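Local coordinates for protein replicative DNA helicase (Mycobacterium smegmatis, PDB 6OWN) that contains an intein that excises itself by protein splicing, reversibly inhibited by zinc, from a helicase that probably unwinds DNA during replication, at residues G45-D55 with V103-V114. Numbering follows the deposited sequence.
Sequences GRPCYVVEFSD and VQITAVRRRPSV
F53 and I105 lie side by side on one face of an antiparallel strand pair, with I105 CG1 3.8 Å from F53 CE1. The V103 side chain crosses that of F53 at about a right angle: its CG1, anti to the backbone N (chi1 160°), reaches F53 CB at 3.5 Å. V51 CG1 meets both branches of I105, CG1 and CG2; V51, I105 and V108, all on this face, are branched at CB, which suits extended backbone. Y49 CD2 touches V108 CG1 at 3.8 Å, and R110 CG, part of a long aliphatic stem suited to the place, makes an off-centre CH-pi contact with the tyrosine ring. The Y49 hydroxyl sits over one face of the R110 guanidinium, whose NH1 a water bridges to C48 O; the Y49 side chain is about 3 Å from a bound zinc ion.

Paired backbone bonds join V50 and R109. At E52 a classic beta bulge shifts the register: T106 N bonds E52 O at 2.8 Å, and A107 N reaches the same oxygen only weakly. On the opposite face, the extended E52 chain lets OE2 form a salt bridge with R109 NH1 (2.8 Å): OE2 lies in the guanidinium plane, at its edge, while NH1 comes from above the carboxylate plane. Small A107 leaves room for E52 OE1 beside its CB. At the ends, S54 OG accepts from Q104 N, and S113 OG donates to R46 O (2.7 Å).

In this beta-rich splicing domain, the two are central strands of a four-stranded sheet, between strands 58-62 and 84-85; V135 of strand 135-138 packs against F53 and V103.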
ATOM      1  N   GLY A  45      17.917   0.952  -0.355  1.00 24.78           N
ATOM      2  CA  GLY A  45      18.384   2.263   0.052  1.00 26.25           C
ATOM      3  C   GLY A  45      17.370   3.383   0.017  1.00 24.83           C
ATOM      4  O   GLY A  45      17.740   4.534   0.270  1.00 27.04           O
ATOM      5  N   ARG A  46      16.108   3.101  -0.288  1.00 19.89           N
ATOM      6  CA  ARG A  46      15.110   4.159  -0.289  1.00 23.66           C
ATOM      7  C   ARG A  46      14.769   4.576   1.146  1.00 23.25           C
ATOM      8  O   ARG A  46      14.847   3.763   2.070  1.00 21.76           O
ATOM      9  CB  ARG A  46      13.850   3.698  -1.019  1.00 27.69           C
ATOM     10  CG  ARG A  46      14.134   3.110  -2.402  1.00 28.59           C
ATOM     11  CD  ARG A  46      14.103   4.187  -3.468  1.00 34.09           C
ATOM     12  NE  ARG A  46      12.755   4.344  -4.010  1.00 40.54           N
ATOM     13  CZ  ARG A  46      12.358   5.373  -4.753  1.00 48.10           C
ATOM     14  NH1 ARG A  46      13.207   6.350  -5.045  1.00 41.30           N
ATOM     15  NH2 ARG A  46      11.108   5.426  -5.196  1.00 44.41           N
ATOM     16  N   PRO A  47      14.395   5.839   1.361  1.00 20.88           N
ATOM     17  CA  PRO A  47      14.004   6.267   2.713  1.00 21.76           C
ATOM     18  C   PRO A  47      12.660   5.656   3.087  1.00 21.74           C
ATOM     19  O   PRO A  47      11.677   5.800   2.360  1.00 20.11           O
ATOM     20  CB  PRO A  47      13.915   7.796   2.601  1.00 22.83           C
ATOM     21  CG  PRO A  47      14.159   8.137   1.156  1.00 25.55           C
ATOM     22  CD  PRO A  47      14.121   6.880   0.359  1.00 25.29           C
ATOM     23  N   CYS A  48      12.617   4.973   4.225  1.00 22.18           N
ATOM     24  CA  CYS A  48      11.437   4.208   4.578  1.00 19.71           C
ATOM     25  C   CYS A  48      10.721   4.826   5.770  1.00 20.93           C
ATOM     26  O   CYS A  48      11.288   5.603   6.545  1.00 17.17           O
ATOM     27  CB  CYS A  48      11.788   2.740   4.851  1.00 13.97           C
ATOM     28  SG  CYS A  48      12.209   1.839   3.298  1.00 20.36           S
ATOM     29  N   TYR A  49       9.446   4.465   5.883  1.00 18.02           N
ATOM     30  CA  TYR A  49       8.531   4.964   6.896  1.00 15.84           C
ATOM     31  C   TYR A  49       7.668   3.808   7.389  1.00 15.04           C
ATOM     32  O   TYR A  49       7.392   2.870   6.642  1.00 15.48           O
ATOM     33  CB  TYR A  49       7.591   6.060   6.352  1.00 18.01           C
ATOM     34  CG  TYR A  49       8.253   7.366   5.995  1.00 20.36           C
ATOM     35  CD1 TYR A  49       9.019   7.490   4.844  1.00 21.09           C
ATOM     36  CD2 TYR A  49       8.086   8.487   6.797  1.00 23.27           C
ATOM     37  CE1 TYR A  49       9.637   8.692   4.524  1.00 18.30           C
ATOM     38  CE2 TYR A  49       8.689   9.694   6.479  1.00 19.65           C
ATOM     39  CZ  TYR A  49       9.460   9.791   5.350  1.00 15.42           C
ATOM     40  OH  TYR A  49      10.053  10.994   5.033  1.00 19.02           O
ATOM     41  N   VAL A  50       7.250   3.892   8.650  1.00 16.09           N
ATOM     42  CA  VAL A  50       6.143   3.103   9.173  1.00 17.82           C
ATOM     43  C   VAL A  50       4.909   3.995   9.205  1.00 22.58           C
ATOM     44  O   VAL A  50       4.955   5.125   9.712  1.00 18.35           O
ATOM     45  CB  VAL A  50       6.443   2.542  10.575  1.00 21.47           C
ATOM     46  CG1 VAL A  50       5.407   1.471  10.925  1.00 20.70           C
ATOM     47  CG2 VAL A  50       7.835   1.965  10.644  1.00 29.09           C
ATOM     48  N   VAL A  51       3.814   3.503   8.647  1.00 16.80           N
ATOM     49  CA  VAL A  51       2.519   4.163   8.733  1.00 17.53           C
ATOM     50  C   VAL A  51       1.655   3.303   9.640  1.00 18.45           C
ATOM     51  O   VAL A  51       1.431   2.122   9.350  1.00 16.73           O
ATOM     52  CB  VAL A  51       1.877   4.342   7.347  1.00 19.02           C
ATOM     53  CG1 VAL A  51       0.587   5.137   7.439  1.00 22.57           C
ATOM     54  CG2 VAL A  51       2.857   5.026   6.385  1.00 22.27           C
ATOM     55  N   GLU A  52       1.201   3.872  10.751  1.00 19.07           N
ATOM     56  CA  GLU A  52       0.340   3.164  11.690  1.00 19.41           C
ATOM     57  C   GLU A  52      -1.108   3.598  11.502  1.00 22.19           C
ATOM     58  O   GLU A  52      -1.384   4.781  11.292  1.00 19.40           O
ATOM     59  CB  GLU A  52       0.797   3.405  13.130  1.00 16.54           C
ATOM     60  CG  GLU A  52       2.119   2.719  13.440  1.00 23.30           C
ATOM     61  CD  GLU A  52       2.712   3.150  14.771  1.00 26.02           C
ATOM     62  OE1 GLU A  52       2.121   4.035  15.431  1.00 23.77           O
ATOM     63  OE2 GLU A  52       3.773   2.606  15.145  1.00 21.34           O
ATOM     64  N   PHE A  53      -2.029   2.632  11.561  1.00 19.98           N
ATOM     65  CA  PHE A  53      -3.439   2.872  11.279  1.00 21.25           C
ATOM     66  C   PHE A  53      -4.313   2.553  12.488  1.00 23.15           C
ATOM     67  O   PHE A  53      -3.949   1.768  13.373  1.00 22.08           O
ATOM     68  CB  PHE A  53      -3.928   2.040  10.088  1.00 17.91           C
ATOM     69  CG  PHE A  53      -3.170   2.284   8.822  1.00 21.04           C
ATOM     70  CD1 PHE A  53      -3.481   3.351   8.006  1.00 23.20           C
ATOM     71  CD2 PHE A  53      -2.148   1.434   8.443  1.00 20.97           C
ATOM     72  CE1 PHE A  53      -2.781   3.579   6.837  1.00 23.74           C
ATOM     73  CE2 PHE A  53      -1.437   1.668   7.283  1.00 22.53           C
ATOM     74  CZ  PHE A  53      -1.761   2.734   6.474  1.00 15.08           C
ATOM     75  N   SER A  54      -5.498   3.167  12.484  1.00 21.34           N
ATOM     76  CA  SER A  54      -6.447   3.043  13.583  1.00 19.03           C
ATOM     77  C   SER A  54      -7.053   1.649  13.695  1.00 19.16           C
ATOM     78  O   SER A  54      -7.621   1.323  14.736  1.00 24.57           O
ATOM     79  CB  SER A  54      -7.567   4.076  13.412  1.00 24.90           C
ATOM     80  OG  SER A  54      -8.197   3.917  12.147  1.00 26.84           O
ATOM     81  N   ASP A  55      -6.972   0.823  12.659  1.00 21.08           N
ATOM     82  CA  ASP A  55      -7.445  -0.553  12.784  1.00 20.40           C
ATOM     83  C   ASP A  55      -6.421  -1.461  13.461  1.00 19.90           C
ATOM     84  O   ASP A  55      -6.590  -2.680  13.454  1.00 20.55           O
ATOM     85  CB  ASP A  55      -7.809  -1.108  11.403  1.00 22.74           C
ATOM     86  CG  ASP A  55      -6.608  -1.148  10.461  1.00 24.76           C
ATOM     87  OD1 ASP A  55      -5.520  -0.720  10.878  1.00 22.36           O
ATOM     88  OD2 ASP A  55      -6.742  -1.602   9.310  1.00 28.01           O
ATOM     89  N   VAL A 103     -10.422   3.851   7.431  1.00 42.04           N
ATOM     90  CA  VAL A 103      -9.349   3.719   8.407  1.00 29.26           C
ATOM     91  C   VAL A 103      -8.597   5.041   8.505  1.00 32.88           C
ATOM     92  O   VAL A 103      -8.429   5.761   7.508  1.00 30.32           O
ATOM     93  CB  VAL A 103      -8.422   2.555   8.006  1.00 35.53           C
ATOM     94  CG1 VAL A 103      -7.077   2.669   8.675  1.00 27.99           C
ATOM     95  CG2 VAL A 103      -9.070   1.225   8.333  1.00 36.22           C
ATOM     96  N   GLN A 104      -8.160   5.384   9.716  1.00 29.09           N
ATOM     97  CA  GLN A 104      -7.437   6.621   9.974  1.00 25.20           C
ATOM     98  C   GLN A 104      -5.956   6.348  10.230  1.00 19.67           C
ATOM     99  O   GLN A 104      -5.600   5.381  10.907  1.00 21.36           O
ATOM    100  CB  GLN A 104      -8.046   7.349  11.174  1.00 30.11           C
ATOM    101  CG  GLN A 104      -7.381   8.669  11.518  1.00 30.96           C
ATOM    102  CD  GLN A 104      -8.050   9.362  12.696  1.00 42.11           C
ATOM    103  OE1 GLN A 104      -7.824  10.543  12.949  1.00 42.41           O
ATOM    104  NE2 GLN A 104      -8.883   8.625  13.417  1.00 39.14           N
ATOM    105  N   ILE A 105      -5.101   7.216   9.697  1.00 15.96           N
ATOM    106  CA  ILE A 105      -3.675   7.189  10.003  1.00 24.76           C
ATOM    107  C   ILE A 105      -3.467   7.780  11.392  1.00 25.96           C
ATOM    108  O   ILE A 105      -3.863   8.917  11.662  1.00 30.57           O
ATOM    109  CB  ILE A 105      -2.869   7.960   8.951  1.00 27.23           C
ATOM    110  CG1 ILE A 105      -2.947   7.248   7.596  1.00 18.83           C
ATOM    111  CG2 ILE A 105      -1.420   8.159   9.410  1.00 23.61           C
ATOM    112  CD1 ILE A 105      -2.711   8.161   6.439  1.00 27.09           C
ATOM    113  N   THR A 106      -2.847   7.013  12.281  1.00 17.36           N
ATOM    114  CA  THR A 106      -2.609   7.508  13.628  1.00 22.56           C
ATOM    115  C   THR A 106      -1.171   7.955  13.869  1.00 25.98           C
ATOM    116  O   THR A 106      -0.940   8.755  14.779  1.00 23.36           O
ATOM    117  CB  THR A 106      -3.005   6.445  14.657  1.00 21.71           C
ATOM    118  OG1 THR A 106      -2.284   5.237  14.398  1.00 23.21           O
ATOM    119  CG2 THR A 106      -4.493   6.151  14.549  1.00 24.43           C
ATOM    120  N   ALA A 107      -0.206   7.485  13.080  1.00 20.01           N
ATOM    121  CA  ALA A 107       1.163   7.959  13.233  1.00 24.72           C
ATOM    122  C   ALA A 107       1.953   7.650  11.966  1.00 23.30           C
ATOM    123  O   ALA A 107       1.623   6.720  11.227  1.00 23.30           O
ATOM    124  CB  ALA A 107       1.851   7.334  14.453  1.00 25.61           C
ATOM    125  N   VAL A 108       2.983   8.459  11.723  1.00 18.56           N
ATOM    126  CA  VAL A 108       3.928   8.270  10.624  1.00 23.43           C
ATOM    127  C   VAL A 108       5.313   8.628  11.137  1.00 23.01           C
ATOM    128  O   VAL A 108       5.514   9.727  11.663  1.00 22.72           O
ATOM    129  CB  VAL A 108       3.607   9.147   9.393  1.00 23.59           C
ATOM    130  CG1 VAL A 108       4.620   8.881   8.292  1.00 26.81           C
ATOM    131  CG2 VAL A 108       2.195   8.919   8.883  1.00 26.91           C
ATOM    132  N   ARG A 109       6.278   7.727  10.958  1.00 23.59           N
ATOM    133  CA  ARG A 109       7.640   8.050  11.350  1.00 21.23           C
ATOM    134  C   ARG A 109       8.612   7.338  10.416  1.00 21.65           C
ATOM    135  O   ARG A 109       8.269   6.343   9.769  1.00 17.54           O
ATOM    136  CB  ARG A 109       7.913   7.676  12.813  1.00 23.54           C
ATOM    137  CG  ARG A 109       7.908   6.188  13.051  1.00 25.96           C
ATOM    138  CD  ARG A 109       8.343   5.768  14.446  1.00 28.61           C
ATOM    139  NE  ARG A 109       8.376   4.307  14.465  1.00 33.62           N
ATOM    140  CZ  ARG A 109       7.309   3.544  14.672  1.00 28.34           C
ATOM    141  NH1 ARG A 109       6.132   4.101  14.926  1.00 26.50           N
ATOM    142  NH2 ARG A 109       7.426   2.230  14.634  1.00 31.08           N
ATOM    143  N   ARG A 110       9.823   7.887  10.333  1.00 16.98           N
ATOM    144  CA  ARG A 110      10.895   7.241   9.588  1.00 16.28           C
ATOM    145  C   ARG A 110      11.351   5.964  10.284  1.00 21.03           C
ATOM    146  O   ARG A 110      11.264   5.824  11.510  1.00 20.16           O
ATOM    147  CB  ARG A 110      12.095   8.174   9.444  1.00 20.71           C
ATOM    148  CG  ARG A 110      11.858   9.417   8.608  1.00 15.63           C
ATOM    149  CD  ARG A 110      13.190  10.132   8.338  1.00 16.87           C
ATOM    150  NE  ARG A 110      12.972  11.350   7.575  1.00 13.63           N
ATOM    151  CZ  ARG A 110      13.049  11.420   6.255  1.00 17.91           C
ATOM    152  NH1 ARG A 110      13.354  10.345   5.545  1.00 19.81           N
ATOM    153  NH2 ARG A 110      12.811  12.565   5.642  1.00 18.34           N
ATOM    154  N   ARG A 111      11.865   5.035   9.485  1.00 19.90           N
ATOM    155  CA  ARG A 111      12.469   3.819   9.999  1.00 17.82           C
ATOM    156  C   ARG A 111      13.624   3.452   9.079  1.00 15.72           C
ATOM    157  O   ARG A 111      13.679   3.921   7.939  1.00 14.36           O
ATOM    158  CB  ARG A 111      11.436   2.683  10.099  1.00 20.50           C
ATOM    159  CG  ARG A 111      11.050   1.988   8.780  1.00 20.88           C
ATOM    160  CD  ARG A 111      10.904   0.475   9.022  1.00 18.98           C
ATOM    161  NE  ARG A 111      12.195  -0.192   8.880  1.00 31.03           N
ATOM    162  CZ  ARG A 111      12.604  -1.222   9.610  1.00 26.74           C
ATOM    163  NH1 ARG A 111      11.819  -1.736  10.555  1.00 25.40           N
ATOM    164  NH2 ARG A 111      13.799  -1.747   9.385  1.00 28.43           N
ATOM    165  N   PRO A 112      14.578   2.646   9.557  1.00 21.87           N
ATOM    166  CA  PRO A 112      15.727   2.293   8.712  1.00 18.23           C
ATOM    167  C   PRO A 112      15.295   1.618   7.416  1.00 23.45           C
ATOM    168  O   PRO A 112      14.356   0.816   7.390  1.00 22.87           O
ATOM    169  CB  PRO A 112      16.537   1.341   9.598  1.00 23.36           C
ATOM    170  CG  PRO A 112      16.194   1.751  10.987  1.00 18.36           C
ATOM    171  CD  PRO A 112      14.749   2.162  10.940  1.00 22.25           C
ATOM    172  N   SER A 113      16.012   1.951   6.340  1.00 23.51           N
ATOM    173  CA  SER A 113      15.687   1.474   5.000  1.00 20.55           C
ATOM    174  C   SER A 113      15.604  -0.047   4.948  1.00 20.38           C
ATOM    175  O   SER A 113      16.442  -0.753   5.510  1.00 22.77           O
ATOM    176  CB  SER A 113      16.744   1.961   4.008  1.00 23.14           C
ATOM    177  OG  SER A 113      16.411   1.587   2.684  1.00 25.81           O
ATOM    178  N   VAL A 114      14.568  -0.546   4.283  1.00 20.86           N
ATOM    179  CA  VAL A 114      14.457  -1.966   3.951  1.00 20.69           C
ATOM    180  C   VAL A 114      14.179  -2.078   2.461  1.00 19.66           C
ATOM    181  O   VAL A 114      13.826  -1.085   1.805  1.00 22.20           O
ATOM    182  CB  VAL A 114      13.351  -2.665   4.775  1.00 23.04           C
ATOM    183  CG1 VAL A 114      13.672  -2.614   6.268  1.00 25.33           C
ATOM    184  CG2 VAL A 114      11.990  -2.050   4.472  1.00 21.59           C
TER
HETATM  185  O   HOH W   1      17.318  -0.914   1.694  1.00 29.64           O
HETATM  186  O   HOH W   2      14.701   0.613  -0.249  1.00 19.10           O
HETATM  187  O   HOH W   3      13.417   7.439   6.302  1.00 18.21           O
HETATM  188  O   HOH W   4      14.973   5.203   5.958  1.00 20.29           O
HETATM  189  O   HOH W   5      -0.309   5.106  16.055  1.00 23.94           O